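PDB 6GUP: siderophore biosynthesis lipase/esterase, putative from Aspergillus fumigatus, which hydrolyses the ester bonds of the siderophore fusarinine C, releasing fusarinine and iron, but does not act on triacetylfusarinine C. Local coordinates for residues 25-30 against 66-71; 37-42 against 116-121. All blocks are in the same frame, centred on the assembly; numbering follows the deposited sequence.

Contact 1: residues 25-30 against 66-71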
loop_
_atom_site.group_PDB
_atom_site.type_symbol
_atom_site.label_atom_id
_atom_site.label_comp_id
_atom_site.label_asym_id
_atom_site.label_seq_id
_atom_site.Cartn_x
_atom_site.Cartn_y
_atom_site.Cartn_z
ATOM N N THR A 25 -4.888 -2.932 -8.678
ATOM C CA THR A 25 -4.764 -1.791 -9.580
ATOM C C THR A 25 -6.115 -1.072 -9.660
ATOM O O THR A 25 -7.156 -1.715 -9.826
ATOM C CB THR A 25 -4.228 -2.192 -10.981
ATOM O OG1 THR A 25 -4.135 -1.032 -11.817
ATOM C CG2 THR A 25 -5.109 -3.233 -11.668
ATOM N N PHE A 26 -6.084 0.253 -9.502
ATOM C CA PHE A 26 -7.293 1.081 -9.506
ATOM C C PHE A 26 -7.468 1.762 -10.861
ATOM O O PHE A 26 -6.608 2.536 -11.283
ATOM C CB PHE A 26 -7.229 2.134 -8.396
ATOM C CG PHE A 26 -8.358 3.128 -8.441
ATOM C CD1 PHE A 26 -9.649 2.756 -8.076
ATOM C CD2 PHE A 26 -8.135 4.437 -8.859
ATOM C CE1 PHE A 26 -10.691 3.673 -8.123
ATOM C CE2 PHE A 26 -9.174 5.356 -8.906
ATOM C CZ PHE A 26 -10.452 4.974 -8.537
ATOM N N GLU A 27 -8.592 1.478 -11.516
ATOM C CA GLU A 27 -8.936 2.070 -12.809
ATOM C C GLU A 27 -9.824 3.285 -12.582
ATOM O O GLU A 27 -10.871 3.166 -11.956
ATOM C CB GLU A 27 -9.685 1.049 -13.666
ATOM C CG GLU A 27 -10.004 1.515 -15.083
ATOM C CD GLU A 27 -10.783 0.495 -15.896
ATOM O OE1 GLU A 27 -11.319 -0.476 -15.318
ATOM O OE2 GLU A 27 -10.866 0.670 -17.129
ATOM N N TYR A 28 -9.424 4.436 -13.119
ATOM C CA TYR A 28 -10.212 5.666 -13.008
ATOM C C TYR A 28 -11.259 5.636 -14.106
ATOM O O TYR A 28 -10.911 5.539 -15.284
ATOM C CB TYR A 28 -9.341 6.914 -13.182
ATOM C CG TYR A 28 -8.357 7.165 -12.059
ATOM C CD1 TYR A 28 -7.244 6.343 -11.882
ATOM C CD2 TYR A 28 -8.524 8.239 -11.183
ATOM C CE1 TYR A 28 -6.336 6.572 -10.862
ATOM C CE2 TYR A 28 -7.615 8.474 -10.158
ATOM C CZ TYR A 28 -6.526 7.637 -10.001
ATOM O OH TYR A 28 -5.627 7.868 -8.985
ATOM N N THR A 29 -12.532 5.710 -13.729
ATOM C CA THR A 29 -13.617 5.711 -14.708
ATOM C C THR A 29 -14.915 6.241 -14.109
ATOM O O THR A 29 -15.288 5.881 -12.988
ATOM C CB THR A 29 -13.842 4.311 -15.337
ATOM O OG1 THR A 29 -14.937 4.363 -16.263
ATOM C CG2 THR A 29 -14.122 3.243 -14.278
ATOM N N THR A 30 -15.578 7.111 -14.868
ATOM C CA THR A 30 -16.874 7.665 -14.495
ATOM C C THR A 30 -18.010 7.257 -15.440
ATOM O O THR A 30 -19.168 7.562 -15.142
ATOM C CB THR A 30 -16.824 9.209 -14.459
ATOM O OG1 THR A 30 -16.530 9.718 -15.766
ATOM C CG2 THR A 30 -15.765 9.696 -13.481
ATOM N N GLU A 66 -10.513 7.382 -25.608
ATOM C CA GLU A 66 -10.569 5.912 -25.578
ATOM C C GLU A 66 -9.511 5.275 -24.646
ATOM O O GLU A 66 -9.280 4.064 -24.707
ATOM C CB GLU A 66 -10.441 5.356 -27.007
ATOM C CG GLU A 66 -11.700 5.525 -27.846
ATOM C CD GLU A 66 -11.666 4.714 -29.129
ATOM O OE1 GLU A 66 -10.656 4.791 -29.859
ATOM O OE2 GLU A 66 -12.654 4.001 -29.407
ATOM N N TRP A 67 -8.885 6.087 -23.787
ATOM C CA TRP A 67 -7.914 5.617 -22.794
ATOM C C TRP A 67 -8.513 5.673 -21.394
ATOM O O TRP A 67 -9.165 6.660 -21.040
ATOM C CB TRP A 67 -6.668 6.501 -22.817
ATOM C CG TRP A 67 -5.928 6.467 -24.107
ATOM C CD1 TRP A 67 -6.188 7.206 -25.223
ATOM C CD2 TRP A 67 -4.793 5.652 -24.418
ATOM N NE1 TRP A 67 -5.289 6.900 -26.214
ATOM C CE2 TRP A 67 -4.421 5.948 -25.748
ATOM C CE3 TRP A 67 -4.055 4.699 -23.703
ATOM C CZ2 TRP A 67 -3.338 5.324 -26.380
ATOM C CZ3 TRP A 67 -2.977 4.076 -24.333
ATOM C CH2 TRP A 67 -2.633 4.393 -25.660
ATOM N N SER A 68 -8.296 4.618 -20.607
ATOM C CA SER A 68 -8.600 4.635 -19.173
ATOM C C SER A 68 -7.294 4.568 -18.380
ATOM O O SER A 68 -6.364 3.851 -18.756
ATOM C CB SER A 68 -9.536 3.484 -18.787
ATOM O OG SER A 68 -8.870 2.236 -18.800
ATOM N N LEU A 69 -7.243 5.323 -17.286
ATOM C CA LEU A 69 -6.047 5.440 -16.453
ATOM C C LEU A 69 -6.059 4.375 -15.358
ATOM O O LEU A 69 -7.077 4.183 -14.695
ATOM C CB LEU A 69 -5.996 6.835 -15.820
ATOM C CG LEU A 69 -4.851 7.178 -14.861
ATOM C CD1 LEU A 69 -3.506 7.146 -15.567
ATOM C CD2 LEU A 69 -5.093 8.545 -14.242
ATOM N N PHE A 70 -4.924 3.696 -15.182
ATOM C CA PHE A 70 -4.709 2.760 -14.075
ATOM C C PHE A 70 -3.556 3.232 -13.198
ATOM O O PHE A 70 -2.573 3.780 -13.699
ATOM C CB PHE A 70 -4.348 1.369 -14.593
ATOM C CG PHE A 70 -5.482 0.637 -15.246
ATOM C CD1 PHE A 70 -5.835 0.915 -16.560
ATOM C CD2 PHE A 70 -6.175 -0.357 -14.563
ATOM C CE1 PHE A 70 -6.871 0.231 -17.176
ATOM C CE2 PHE A 70 -7.210 -1.049 -15.175
ATOM C CZ PHE A 70 -7.562 -0.752 -16.482
ATOM N N THR A 71 -3.690 3.008 -11.894
ATOM C CA THR A 71 -2.578 3.088 -10.943
ATOM C C THR A 71 -2.530 1.750 -10.215
ATOM O O THR A 71 -3.505 0.998 -10.263
ATOM C CB THR A 71 -2.772 4.229 -9.930
ATOM O OG1 THR A 71 -4.021 4.063 -9.243
ATOM C CG2 THR A 71 -2.760 5.576 -10.632
HETATM O O HOH W 1 -9.439 7.243 -16.750
#

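Contact 2: residues 37-42 against 116-121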
loop_
_atom_site.group_PDB
_atom_site.type_symbol
_atom_site.label_atom_id
_atom_site.label_comp_id
_atom_site.label_asym_id
_atom_site.label_seq_id
_atom_site.Cartn_x
_atom_site.Cartn_y
_atom_site.Cartn_z
ATOM N N HIS A 37 -8.020 1.149 -24.883
ATOM C CA HIS A 37 -6.626 1.473 -24.572
ATOM C C HIS A 37 -6.429 1.749 -23.080
ATOM O O HIS A 37 -7.376 2.111 -22.375
ATOM C CB HIS A 37 -6.190 2.680 -25.404
ATOM C CG HIS A 37 -6.568 2.579 -26.850
ATOM N ND1 HIS A 37 -6.122 1.560 -27.662
ATOM C CD2 HIS A 37 -7.354 3.362 -27.626
ATOM C CE1 HIS A 37 -6.614 1.718 -28.877
ATOM N NE2 HIS A 37 -7.365 2.805 -28.883
ATOM N N SER A 38 -5.188 1.584 -22.617
ATOM C CA SER A 38 -4.854 1.633 -21.190
ATOM C C SER A 38 -3.558 2.393 -20.920
ATOM O O SER A 38 -2.552 2.164 -21.592
ATOM C CB SER A 38 -4.705 0.211 -20.648
ATOM O OG SER A 38 -5.889 -0.539 -20.846
ATOM N N LEU A 39 -3.594 3.288 -19.933
ATOM C CA LEU A 39 -2.402 3.961 -19.418
ATOM C C LEU A 39 -2.164 3.494 -17.982
ATOM O O LEU A 39 -2.933 3.841 -17.083
ATOM C CB LEU A 39 -2.585 5.484 -19.461
ATOM C CG LEU A 39 -1.421 6.355 -18.970
ATOM C CD1 LEU A 39 -0.182 6.150 -19.827
ATOM C CD2 LEU A 39 -1.817 7.823 -18.962
ATOM N N LEU A 40 -1.112 2.698 -17.777
ATOM C CA LEU A 40 -0.708 2.265 -16.437
ATOM C C LEU A 40 0.308 3.257 -15.876
ATOM O O LEU A 40 1.409 3.403 -16.410
ATOM C CB LEU A 40 -0.118 0.852 -16.456
ATOM C CG LEU A 40 0.315 0.256 -15.105
ATOM C CD1 LEU A 40 -0.817 0.249 -14.084
ATOM C CD2 LEU A 40 0.852 -1.152 -15.301
ATOM N N PHE A 41 -0.082 3.917 -14.790
ATOM C CA PHE A 41 0.706 4.956 -14.143
ATOM C C PHE A 41 1.377 4.346 -12.914
ATOM O O PHE A 41 0.696 3.815 -12.037
ATOM C CB PHE A 41 -0.229 6.100 -13.747
ATOM C CG PHE A 41 0.450 7.259 -13.076
ATOM C CD1 PHE A 41 0.601 7.286 -11.693
ATOM C CD2 PHE A 41 0.894 8.349 -13.818
ATOM C CE1 PHE A 41 1.208 8.360 -11.065
ATOM C CE2 PHE A 41 1.501 9.430 -13.195
ATOM C CZ PHE A 41 1.652 9.436 -11.816
ATOM N N VAL A 42 2.707 4.416 -12.870
ATOM C CA VAL A 42 3.498 3.886 -11.759
ATOM C C VAL A 42 4.034 5.071 -10.959
ATOM O O VAL A 42 4.890 5.820 -11.439
ATOM C CB VAL A 42 4.667 3.007 -12.267
ATOM C CG1 VAL A 42 5.462 2.418 -11.104
ATOM C CG2 VAL A 42 4.146 1.888 -13.163
ATOM N N LYS A 116 -4.148 -0.854 -26.857
ATOM C CA LYS A 116 -2.795 -0.328 -26.732
ATOM C C LYS A 116 -2.492 -0.077 -25.267
ATOM O O LYS A 116 -3.382 0.308 -24.502
ATOM C CB LYS A 116 -2.640 0.964 -27.534
ATOM C CG LYS A 116 -2.723 0.744 -29.034
ATOM C CD LYS A 116 -2.120 1.895 -29.818
ATOM C CE LYS A 116 -2.184 1.629 -31.314
ATOM N NZ LYS A 116 -1.178 0.629 -31.770
ATOM N N ILE A 117 -1.238 -0.307 -24.885
ATOM C CA ILE A 117 -0.800 -0.142 -23.505
ATOM C C ILE A 117 0.398 0.799 -23.440
ATOM O O ILE A 117 1.374 0.622 -24.169
ATOM C CB ILE A 117 -0.368 -1.469 -22.837
ATOM C CG1 ILE A 117 -1.247 -2.670 -23.256
ATOM C CG2 ILE A 117 -0.343 -1.280 -21.327
ATOM C CD1 ILE A 117 -2.484 -2.910 -22.412
ATOM N N VAL A 118 0.318 1.772 -22.536
ATOM C CA VAL A 118 1.392 2.727 -22.289
ATOM C C VAL A 118 1.733 2.672 -20.803
ATOM O O VAL A 118 0.835 2.690 -19.959
ATOM C CB VAL A 118 0.964 4.157 -22.680
ATOM C CG1 VAL A 118 2.047 5.175 -22.331
ATOM C CG2 VAL A 118 0.636 4.221 -24.166
ATOM N N LEU A 119 3.027 2.600 -20.495
ATOM C CA LEU A 119 3.506 2.613 -19.116
ATOM C C LEU A 119 4.087 3.988 -18.803
ATOM O O LEU A 119 5.044 4.419 -19.446
ATOM C CB LEU A 119 4.567 1.530 -18.912
ATOM C CG LEU A 119 5.001 1.251 -17.469
ATOM C CD1 LEU A 119 3.877 0.614 -16.664
ATOM C CD2 LEU A 119 6.234 0.362 -17.451
ATOM N N MET A 120 3.498 4.672 -17.824
ATOM C CA MET A 120 3.967 5.987 -17.393
ATOM C C MET A 120 4.586 5.892 -16.002
ATOM O O MET A 120 3.991 5.311 -15.095
ATOM C CB MET A 120 2.814 6.987 -17.387
ATOM C CG MET A 120 3.230 8.407 -17.040
ATOM S SD MET A 120 1.993 9.627 -17.511
ATOM C CE MET A 120 2.824 11.134 -17.024
ATOM N N GLY A 121 5.779 6.466 -15.852
ATOM C CA GLY A 121 6.477 6.536 -14.570
ATOM C C GLY A 121 6.501 7.962 -14.051
ATOM O O GLY A 121 6.743 8.902 -14.813
HETATM O O HOH W 2 -5.505 -1.645 -23.337
#

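Contact 1: residues 25-30 against 66-71
Glu27 and Phe70 meet because CG of Glu27 lies anti to its backbone N (chi1 -176°) while CG of Phe70 lies beside its own N (chi1 -71°); the two side chains then run side by side. They form a non-hydrogen-bonded pair of the antiparallel ladder between 25-28 and 67-71, in the antiparallel part of the α/β-hydrolase sheet. Glu27 CG sits over one face of the Phe70 ring, offset toward its rim, as a CH-pi contact 3.9 Å from the ring centroid. The extended Glu27 chain continues across that ring, its carboxylate nearly parallel to it, to OE2, which accepts a 3.0 Å hydrogen bond from Ser68 OG on its anti side. Lys104 also bonds Ser68 OG, and His17 bonds the other carboxylate oxygen, so this buried acid is probably stabilised as an anion. On the other sheet face, Leu69 CD2 packs over the Tyr28 ring, 4.1 Å from its centroid, and Phe26 CE2 covers the opposite side. Thr71 CG2 meets the ring edge at Tyr28 CE1. Farther along, a water joins Tyr28 O to Leu69 N. At the other end Thr71 O takes two hydrogen bonds from opposite faces of its carbonyl plane: one from Phe26 N at 2.8 Å, the other from Thr25 OG1 at 2.6 Å, with that hydroxyl oxygen 47° out of the plane.

Contact 2: residues 37-42 against 116-121
His37 to Val42 and Lys116 to Gly121 pair in parallel register, two central strands of the α/β-hydrolase sheet whose segment axes approach to 4.7 Å. Backbone bonds come first. Ser38 and Leu40 use both N and O toward the partner, Val42 its N: the three N-H groups bond to the carbonyls of Lys116, Val118 and Met120, and Ser38 O and Leu40 O accept from Val118 N and Met120 N. The bond from Val42 N to Met120 O is 2.7 Å long and nearly straight.

Polar side chains act at the start of the pair. His37 ND1 accepts from Lys116 N at 3.2 Å, with the donor in the imidazole plane, consistent with ND1 being the unprotonated nitrogen of the ring. A water bridges Ser38 OG and Lys116 O, and the same hydroxyl also bonds Lys104.

Apolar contacts line both faces. Leu39 CD1 presses on Val118 CG1 at 3.5 Å, tighter than usual for two methyls, and also touches Met120 CB. Next to them the extended Met120 chain crosses Phe41 obliquely, placing SD at the ring edge, 5.3 Å from the centroid, a Met-aromatic contact. On the opposite face Leu119 CD1, placed by chi2 of 68°, meets Leu40 CD2 at 3.8 Å and Val42 CG2 at 3.7 Å.

Helix 86-108 covers the Ser38, Leu40, Ile117 and Leu119 face, and helix 335-353 packs on His37, Lys116 and Val118, while strand 67-72 flanks 37-42 in the sheet.

Contacts 1 and 2, with centres about 10 Å apart, are neighbouring strand pairs of one sheet: strand 67-72 lies between 24-28 and 37-42, and 117-122 follows. Probable backbone hydrogen bonds join them: Phe41 N lies 2.7 Å from Phe70 O. Phe70 N lies 2.8 Å from Leu39 O, while Trp67 CE3 packs on His37 CB at 3.4 Å. Lys104 of helix 86-108 links them on one face by bonding both Ser68 and Ser38. Contact 2 leads toward the probable active site: Gly121 begins a GxSxG pattern consistent with a nucleophile elbow at Ser123, with His327 and Asp286 completing a likely triad. Contact 1 instead reaches the second subunit, where Phe26 packs on Leu16 of that chain.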